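Local structure of proline iminopeptidase (Streptomyces halstedii, 3WMR) at residues Gly132-Ala137 against Trp245-Cys250; Ala151-Lys156 against Val273-Asp278. The protein acts as an amidohydrolase of the alpha/beta hydrolase fold, with a hydrophobic tunnel through which it interacts with polyketide substrates. All blocks are in the same frame, centred on the assembly; numbering follows the deposited sequence.

Interaction 1: Gly132-Ala137 against Trp245-Cys250; sequences GSVHAA and WSVEDC. With P4G (1-ethoxy-2-(2-ethoxyethoxy)ethane), chain E.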
ATOM      1  N   GLY A 132      -0.505   5.913   5.987  1.00 19.57           N
ATOM      2  CA  GLY A 132      -1.432   7.035   5.799  1.00 19.86           C
ATOM      3  C   GLY A 132      -2.294   7.324   7.015  1.00 20.67           C
ATOM      4  O   GLY A 132      -2.527   8.490   7.346  1.00 20.23           O
ATOM      5  N   SER A 133      -2.766   6.271   7.689  1.00 21.07           N
ATOM      6  CA  SER A 133      -3.622   6.435   8.869  1.00 22.29           C
ATOM      7  C   SER A 133      -2.849   7.051  10.030  1.00 22.89           C
ATOM      8  O   SER A 133      -3.365   7.917  10.749  1.00 22.39           O
ATOM      9  CB  SER A 133      -4.186   5.091   9.321  1.00 22.80           C
ATOM     10  OG  SER A 133      -5.028   4.544   8.338  1.00 23.06           O
ATOM     11  N   VAL A 134      -1.613   6.594  10.214  1.00 24.10           N
ATOM     12  CA  VAL A 134      -0.743   7.135  11.275  1.00 25.26           C
ATOM     13  C   VAL A 134      -0.498   8.627  11.026  1.00 25.23           C
ATOM     14  O   VAL A 134      -0.631   9.470  11.924  1.00 25.22           O
ATOM     15  CB  VAL A 134       0.600   6.367  11.345  1.00 25.86           C
ATOM     16  CG1 VAL A 134       1.551   7.007  12.343  1.00 27.11           C
ATOM     17  CG2 VAL A 134       0.360   4.910  11.716  1.00 26.22           C
ATOM     18  N   HIS A 135      -0.146   8.945   9.794  1.00 24.04           N
ATOM     19  CA  HIS A 135       0.001  10.330   9.369  1.00 24.05           C
ATOM     20  C   HIS A 135      -1.271  11.171   9.597  1.00 24.20           C
ATOM     21  O   HIS A 135      -1.187  12.250  10.159  1.00 23.65           O
ATOM     22  CB  HIS A 135       0.393  10.354   7.905  1.00 23.38           C
ATOM     23  CG  HIS A 135       0.533  11.723   7.338  1.00 23.34           C
ATOM     24  ND1 HIS A 135       1.752  12.360   7.228  1.00 23.98           N
ATOM     25  CD2 HIS A 135      -0.388  12.580   6.846  1.00 22.52           C
ATOM     26  CE1 HIS A 135       1.573  13.549   6.687  1.00 23.37           C
ATOM     27  NE2 HIS A 135       0.285  13.707   6.449  1.00 23.49           N
ATOM     28  N   ALA A 136      -2.434  10.672   9.166  1.00 23.63           N
ATOM     29  CA  ALA A 136      -3.698  11.387   9.327  1.00 23.83           C
ATOM     30  C   ALA A 136      -4.090  11.581  10.806  1.00 25.05           C
ATOM     31  O   ALA A 136      -4.786  12.538  11.137  1.00 25.47           O
ATOM     32  CB  ALA A 136      -4.820  10.676   8.589  1.00 23.55           C
ATOM     33  N   ALA A 137      -3.629  10.686  11.673  1.00 25.58           N
ATOM     34  CA  ALA A 137      -4.011  10.703  13.077  1.00 26.64           C
ATOM     35  C   ALA A 137      -3.318  11.832  13.845  1.00 27.94           C
ATOM     36  O   ALA A 137      -3.787  12.237  14.896  1.00 27.51           O
ATOM     37  CB  ALA A 137      -3.724   9.357  13.722  1.00 26.13           C
ATOM     38  N   TRP A 245       1.873  -5.456  14.643  1.00 29.08           N
ATOM     39  CA  TRP A 245       1.560  -4.035  14.598  1.00 28.74           C
ATOM     40  C   TRP A 245       0.095  -3.725  14.244  1.00 27.72           C
ATOM     41  O   TRP A 245      -0.483  -4.308  13.317  1.00 24.23           O
ATOM     42  CB  TRP A 245       2.506  -3.356  13.621  1.00 29.28           C
ATOM     43  CG  TRP A 245       2.384  -1.875  13.579  1.00 30.19           C
ATOM     44  CD1 TRP A 245       2.477  -1.005  14.634  1.00 30.99           C
ATOM     45  CD2 TRP A 245       2.179  -1.078  12.413  1.00 29.22           C
ATOM     46  NE1 TRP A 245       2.331   0.284  14.194  1.00 30.64           N
ATOM     47  CE2 TRP A 245       2.141   0.270  12.833  1.00 29.93           C
ATOM     48  CE3 TRP A 245       2.018  -1.372  11.049  1.00 28.82           C
ATOM     49  CZ2 TRP A 245       1.956   1.320  11.944  1.00 29.13           C
ATOM     50  CZ3 TRP A 245       1.832  -0.327  10.162  1.00 28.34           C
ATOM     51  CH2 TRP A 245       1.796   1.005  10.613  1.00 28.79           C
ATOM     52  N   SER A 246      -0.479  -2.779  14.985  1.00 27.01           N
ATOM     53  CA  SER A 246      -1.846  -2.316  14.761  1.00 27.61           C
ATOM     54  C   SER A 246      -1.896  -0.792  14.765  1.00 28.25           C
ATOM     55  O   SER A 246      -1.200  -0.154  15.564  1.00 29.81           O
ATOM     56  CB  SER A 246      -2.754  -2.846  15.858  1.00 28.03           C
ATOM     57  OG  SER A 246      -4.066  -2.361  15.699  1.00 28.18           O
ATOM     58  N   VAL A 247      -2.719  -0.206  13.895  1.00 26.93           N
ATOM     59  CA  VAL A 247      -2.952   1.260  13.917  1.00 27.08           C
ATOM     60  C   VAL A 247      -4.284   1.656  14.588  1.00 27.71           C
ATOM     61  O   VAL A 247      -4.641   2.843  14.619  1.00 28.78           O
ATOM     62  CB  VAL A 247      -2.857   1.901  12.500  1.00 25.71           C
ATOM     63  CG1 VAL A 247      -1.479   1.645  11.900  1.00 24.71           C
ATOM     64  CG2 VAL A 247      -3.956   1.394  11.571  1.00 24.91           C
ATOM     65  N   GLU A 248      -4.980   0.679  15.167  1.00 28.17           N
ATOM     66  CA  GLU A 248      -6.322   0.876  15.695  1.00 28.72           C
ATOM     67  C   GLU A 248      -6.379   2.024  16.717  1.00 30.86           C
ATOM     68  O   GLU A 248      -7.371   2.746  16.781  1.00 29.95           O
ATOM     69  CB  GLU A 248      -6.835  -0.407  16.341  1.00 29.08           C
ATOM     70  CG  GLU A 248      -7.093  -1.563  15.379  1.00 28.87           C
ATOM     71  CD  GLU A 248      -7.199  -2.892  16.099  1.00 29.04           C
ATOM     72  OE1 GLU A 248      -6.159  -3.437  16.515  1.00 29.93           O
ATOM     73  OE2 GLU A 248      -8.323  -3.395  16.266  1.00 30.26           O
ATOM     74  N   ASP A 249      -5.313   2.195  17.494  1.00 32.00           N
ATOM     75  CA  ASP A 249      -5.306   3.186  18.580  1.00 34.50           C
ATOM     76  C   ASP A 249      -5.268   4.631  18.107  1.00 32.94           C
ATOM     77  O   ASP A 249      -5.693   5.522  18.830  1.00 33.14           O
ATOM     78  CB  ASP A 249      -4.137   2.929  19.532  1.00 37.27           C
ATOM     79  CG  ASP A 249      -4.353   1.693  20.402  1.00 41.09           C
ATOM     80  OD1 ASP A 249      -5.519   1.251  20.581  1.00 43.71           O
ATOM     81  OD2 ASP A 249      -3.348   1.158  20.919  1.00 45.32           O
ATOM     82  N   CYS A 250      -4.783   4.873  16.899  1.00 31.42           N
ATOM     83  CA  CYS A 250      -4.766   6.231  16.370  1.00 30.73           C
ATOM     84  C   CYS A 250      -6.002   6.575  15.516  1.00 29.18           C
ATOM     85  O   CYS A 250      -6.245   7.746  15.249  1.00 29.23           O
ATOM     86  CB  CYS A 250      -3.482   6.467  15.603  1.00 30.70           C
ATOM     87  SG  CYS A 250      -3.551   5.780  13.946  1.00 32.89           S
TER
HETATM   88  C8  P4G E 402       5.898  -2.890  15.420  1.00 48.96           C
HETATM   89  C7  P4G E 402       5.627  -1.696  16.309  1.00 50.61           C
HETATM   90  O4  P4G E 402       6.095  -0.471  15.722  1.00 53.16           O
HETATM   91  C6  P4G E 402       5.922   0.659  16.595  1.00 52.79           C
HETATM   92  C5  P4G E 402       6.042   1.997  15.857  1.00 52.08           C
HETATM   93  O3  P4G E 402       4.752   2.585  15.677  1.00 52.39           O
HETATM   94  C4  P4G E 402       4.744   4.001  15.493  1.00 52.03           C
HETATM   95  C3  P4G E 402       3.342   4.459  15.073  1.00 51.31           C
HETATM   96  O2  P4G E 402       2.355   3.435  15.305  1.00 49.93           O
HETATM   97  C2  P4G E 402       1.129   3.922  15.863  1.00 49.45           C
HETATM   98  C1  P4G E 402       0.181   2.765  16.103  1.00 48.68           C
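Residues 132-137 of helix 127-137 pack against the loop Trp245-Cys250 through apolar side chains, with no hydrogen bond between the two segments. The packing is tightest where Ala137 meets Cys250. Ala137 CB and Cys250 CB stand 3.5 Å apart, closer than usual for carbons, and Ala137 CB also lies 3.4 Å from Cys250 O. Cys250 SG takes the crowded position between its backbone N and carbonyl carbon (chi1 80°), which lays the sulfur along the helix near Ser133 O and Val134 CA. One turn back, Val134 CG2 meets Val247 CG1 at 3.8 Å and the Trp245 benzo edge at CZ2 at 3.9 Å. Val247 CG1 in turn sits over one face of the indole, near its rim. Trp245 CG is anti to the backbone N (chi1 -174°), which places the indole beside Val134. In the plane of the ring, Trp245 NE1 gives a weak hydrogen bond of 3.3 Å to O2 of the bound polyether P4G, at 158°. The loose side lies beyond this, where Ser246 and Glu248 do not touch the helix and are partly exposed. They bond to each other: Ser246 OG accepts from Glu248 N in an ST turn and donates to the anti lone pair of Glu248 OE1 over a very short 2.5 Å. An alanine at Trp245 would probably loosen the packing around Val134 and Val247, and it would remove the ring and its N-H from the polyether pocket. The side chain of Ser126, the predicted nucleophile, is about 9 Å from that of Trp245; here one weak N-H bond meets an ether oxygen while carbon surfaces of Val134 and the indole line the ligand chain, consistent with a hydrophobic substrate tunnel.

Interaction 2: Ala151-Lys156 against Val273-Asp278; sequences APASMK and VKPFLD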
ATOM      1  N   ALA A 151      -6.015  -2.228   2.708  1.00 20.08           N
ATOM      2  CA  ALA A 151      -5.125  -2.018   3.851  1.00 19.25           C
ATOM      3  C   ALA A 151      -5.786  -2.454   5.132  1.00 20.00           C
ATOM      4  O   ALA A 151      -6.854  -1.951   5.470  1.00 19.61           O
ATOM      5  CB  ALA A 151      -4.735  -0.555   3.931  1.00 19.15           C
ATOM      6  N   PRO A 152      -5.129  -3.368   5.888  1.00 20.39           N
ATOM      7  CA  PRO A 152      -5.678  -3.816   7.166  1.00 20.89           C
ATOM      8  C   PRO A 152      -5.454  -2.777   8.252  1.00 20.31           C
ATOM      9  O   PRO A 152      -4.547  -1.971   8.126  1.00 19.46           O
ATOM     10  CB  PRO A 152      -4.829  -5.047   7.479  1.00 20.85           C
ATOM     11  CG  PRO A 152      -3.484  -4.685   6.956  1.00 20.92           C
ATOM     12  CD  PRO A 152      -3.750  -3.857   5.703  1.00 20.89           C
ATOM     13  N   ALA A 153      -6.249  -2.825   9.319  1.00 21.53           N
ATOM     14  CA  ALA A 153      -6.033  -1.952  10.489  1.00 22.06           C
ATOM     15  C   ALA A 153      -5.067  -2.576  11.493  1.00 22.55           C
ATOM     16  O   ALA A 153      -4.521  -1.883  12.349  1.00 23.60           O
ATOM     17  CB  ALA A 153      -7.353  -1.647  11.183  1.00 23.00           C
ATOM     18  N   SER A 154      -4.852  -3.881  11.373  1.00 22.96           N
ATOM     19  CA  SER A 154      -4.003  -4.629  12.304  1.00 22.86           C
ATOM     20  C   SER A 154      -3.381  -5.838  11.632  1.00 22.61           C
ATOM     21  O   SER A 154      -4.076  -6.647  11.048  1.00 22.30           O
ATOM     22  CB  SER A 154      -4.835  -5.123  13.472  1.00 23.53           C
ATOM     23  OG  SER A 154      -4.121  -6.089  14.239  1.00 23.87           O
ATOM     24  N   MET A 155      -2.073  -5.987  11.766  1.00 23.71           N
ATOM     25  CA  MET A 155      -1.410  -7.193  11.264  1.00 24.33           C
ATOM     26  C   MET A 155      -1.772  -8.442  12.070  1.00 24.80           C
ATOM     27  O   MET A 155      -1.636  -9.563  11.568  1.00 23.09           O
ATOM     28  CB  MET A 155       0.103  -6.990  11.204  1.00 24.37           C
ATOM     29  CG  MET A 155       0.521  -5.846  10.290  1.00 23.83           C
ATOM     30  SD  MET A 155      -0.281  -5.798   8.668  1.00 22.89           S
ATOM     31  CE  MET A 155       0.435  -7.253   7.844  1.00 22.70           C
ATOM     32  N   LYS A 156      -2.263  -8.265  13.303  1.00 25.58           N
ATOM     33  CA  LYS A 156      -2.769  -9.406  14.068  1.00 26.51           C
ATOM     34  C   LYS A 156      -4.019  -9.983  13.443  1.00 25.64           C
ATOM     35  O   LYS A 156      -4.120 -11.208  13.245  1.00 25.54           O
ATOM     36  CB  LYS A 156      -3.092  -9.014  15.519  1.00 30.04           C
ATOM     37  CG  LYS A 156      -1.870  -8.724  16.343  1.00 33.47           C
ATOM     38  CD  LYS A 156      -2.239  -8.503  17.812  1.00 38.04           C
ATOM     39  CE  LYS A 156      -1.039  -8.008  18.596  1.00 42.03           C
ATOM     40  NZ  LYS A 156       0.061  -9.026  18.616  1.00 44.53           N
ATOM     41  N   VAL A 273     -10.468  -4.740   7.817  1.00 24.92           N
ATOM     42  CA  VAL A 273     -10.770  -3.313   7.725  1.00 25.36           C
ATOM     43  C   VAL A 273     -11.879  -2.848   8.680  1.00 26.10           C
ATOM     44  O   VAL A 273     -12.157  -1.665   8.765  1.00 25.50           O
ATOM     45  CB  VAL A 273     -11.121  -2.892   6.280  1.00 25.07           C
ATOM     46  CG1 VAL A 273      -9.996  -3.255   5.331  1.00 24.86           C
ATOM     47  CG2 VAL A 273     -12.434  -3.498   5.813  1.00 25.90           C
ATOM     48  N   LYS A 274     -12.492  -3.766   9.417  1.00 27.99           N
ATOM     49  CA  LYS A 274     -13.603  -3.418  10.304  1.00 29.20           C
ATOM     50  C   LYS A 274     -13.262  -2.340  11.345  1.00 27.86           C
ATOM     51  O   LYS A 274     -14.086  -1.453  11.594  1.00 28.05           O
ATOM     52  CB  LYS A 274     -14.167  -4.673  10.992  1.00 31.75           C
ATOM     53  CG  LYS A 274     -15.542  -4.469  11.612  1.00 34.78           C
ATOM     54  CD  LYS A 274     -16.291  -5.796  11.711  1.00 38.31           C
ATOM     55  CE  LYS A 274     -17.697  -5.624  12.271  1.00 40.67           C
ATOM     56  NZ  LYS A 274     -17.686  -4.917  13.583  1.00 41.37           N
ATOM     57  N   PRO A 275     -12.054  -2.392  11.940  1.00 26.11           N
ATOM     58  CA  PRO A 275     -11.719  -1.310  12.852  1.00 25.78           C
ATOM     59  C   PRO A 275     -11.758   0.098  12.207  1.00 25.31           C
ATOM     60  O   PRO A 275     -12.082   1.044  12.902  1.00 25.29           O
ATOM     61  CB  PRO A 275     -10.308  -1.678  13.323  1.00 25.36           C
ATOM     62  CG  PRO A 275     -10.245  -3.155  13.182  1.00 25.61           C
ATOM     63  CD  PRO A 275     -10.984  -3.409  11.900  1.00 25.34           C
ATOM     64  N   PHE A 276     -11.440   0.242  10.902  1.00 24.35           N
ATOM     65  CA  PHE A 276     -11.573   1.558  10.248  1.00 23.47           C
ATOM     66  C   PHE A 276     -13.033   2.000  10.282  1.00 24.22           C
ATOM     67  O   PHE A 276     -13.346   3.142  10.616  1.00 24.24           O
ATOM     68  CB  PHE A 276     -11.108   1.550   8.792  1.00 22.85           C
ATOM     69  CG  PHE A 276      -9.632   1.383   8.611  1.00 21.77           C
ATOM     70  CD1 PHE A 276      -8.767   2.419   8.893  1.00 21.31           C
ATOM     71  CD2 PHE A 276      -9.120   0.215   8.070  1.00 21.53           C
ATOM     72  CE1 PHE A 276      -7.408   2.272   8.703  1.00 21.16           C
ATOM     73  CE2 PHE A 276      -7.759   0.059   7.875  1.00 20.69           C
ATOM     74  CZ  PHE A 276      -6.902   1.090   8.178  1.00 20.97           C
ATOM     75  N   LEU A 277     -13.927   1.073   9.954  1.00 25.25           N
ATOM     76  CA  LEU A 277     -15.358   1.358   9.923  1.00 26.53           C
ATOM     77  C   LEU A 277     -15.944   1.684  11.304  1.00 27.88           C
ATOM     78  O   LEU A 277     -16.875   2.467  11.383  1.00 29.76           O
ATOM     79  CB  LEU A 277     -16.127   0.190   9.322  1.00 26.98           C
ATOM     80  CG  LEU A 277     -15.668  -0.231   7.929  1.00 26.58           C
ATOM     81  CD1 LEU A 277     -16.502  -1.394   7.437  1.00 27.56           C
ATOM     82  CD2 LEU A 277     -15.726   0.952   6.977  1.00 26.62           C
ATOM     83  N   ASP A 278     -15.397   1.104  12.370  1.00 28.90           N
ATOM     84  CA  ASP A 278     -15.925   1.326  13.741  1.00 30.18           C
ATOM     85  C   ASP A 278     -15.270   2.490  14.482  1.00 29.48           C
ATOM     86  O   ASP A 278     -15.836   3.020  15.453  1.00 29.77           O
ATOM     87  CB  ASP A 278     -15.763   0.055  14.592  1.00 31.52           C
ATOM     88  CG  ASP A 278     -16.524  -1.155  14.024  1.00 32.80           C
ATOM     89  OD1 ASP A 278     -17.572  -0.984  13.378  1.00 32.86           O
ATOM     90  OD2 ASP A 278     -16.066  -2.293  14.242  1.00 35.53           O
TER
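Phe276 brings its ring up to Ala151-Lys156. Its CG is anti to the carbonyl carbon and beside the backbone N (chi1 -69°), so although its CB does not point at the other segment, the far end of the ring sets CE2 against the backbone at Ala151-Ala153. Ala153 CB sits over one face, 4.1 Å from the ring centroid and 25° off the normal, a CH-pi contact displaced toward the CE2 rim. Ala153 CB also meets Pro275 CB at 3.6 Å, so it touches both the proline and the phenyl ring, which come to it from directions roughly at right angles. Ala151 O approaches Phe276 CE2 obliquely at 3.3 Å. Val273 CG1, anti to its own carbonyl carbon, comes to 3.4 Å from Ala151 O.

Segment 151-156 follows strand 143-149 of the alpha/beta hydrolase sheet, and helix 270-279 is the crossover between the parallel neighbours 258-263 and 283-288, so the contact joins a strand-end loop to a beta-alpha-beta connection. Pro152 lies about 6 Å, between side chains, from His293, the predicted proton donor. Pro152 O is buried by this contact with no polar partner in the model.

Pro275 has no N-H to give, and the helix is kinked at 275 and 276, with Phe276 N bonding weakly to Val273 O instead. At the start of helix 155-166, Ser154 OG, anti to its backbone N (chi1 167°), serves as N-cap and accepts a weak bond from Lys156 N. On the outer side of helix 270-279 the extended Lys274 side chain bends at its end to bring NZ within 3.2 Å of Asp278 OD2, forming a salt bridge on the syn lone pair.

Along the chain the four segments alternate, so the two interactions cross. Helix 127-137, which follows the predicted nucleophile, opens interaction 1. After strand 143-149 the chain opens interaction 2 at 151-156, then runs through a largely helical excursion before 245-250 returns to helix 127-137 and closes interaction 1. Strand 258-263 leads on to helix 270-279, where interaction 2 closes. The two are joined directly: probable backbone hydrogen bonds run from Met155 N to Trp245 O and from Val247 N to Ala153 O, pairing the start and end of the excursion. Phe276 also packs against Ser133, bringing the two helices on which the contacts rest together.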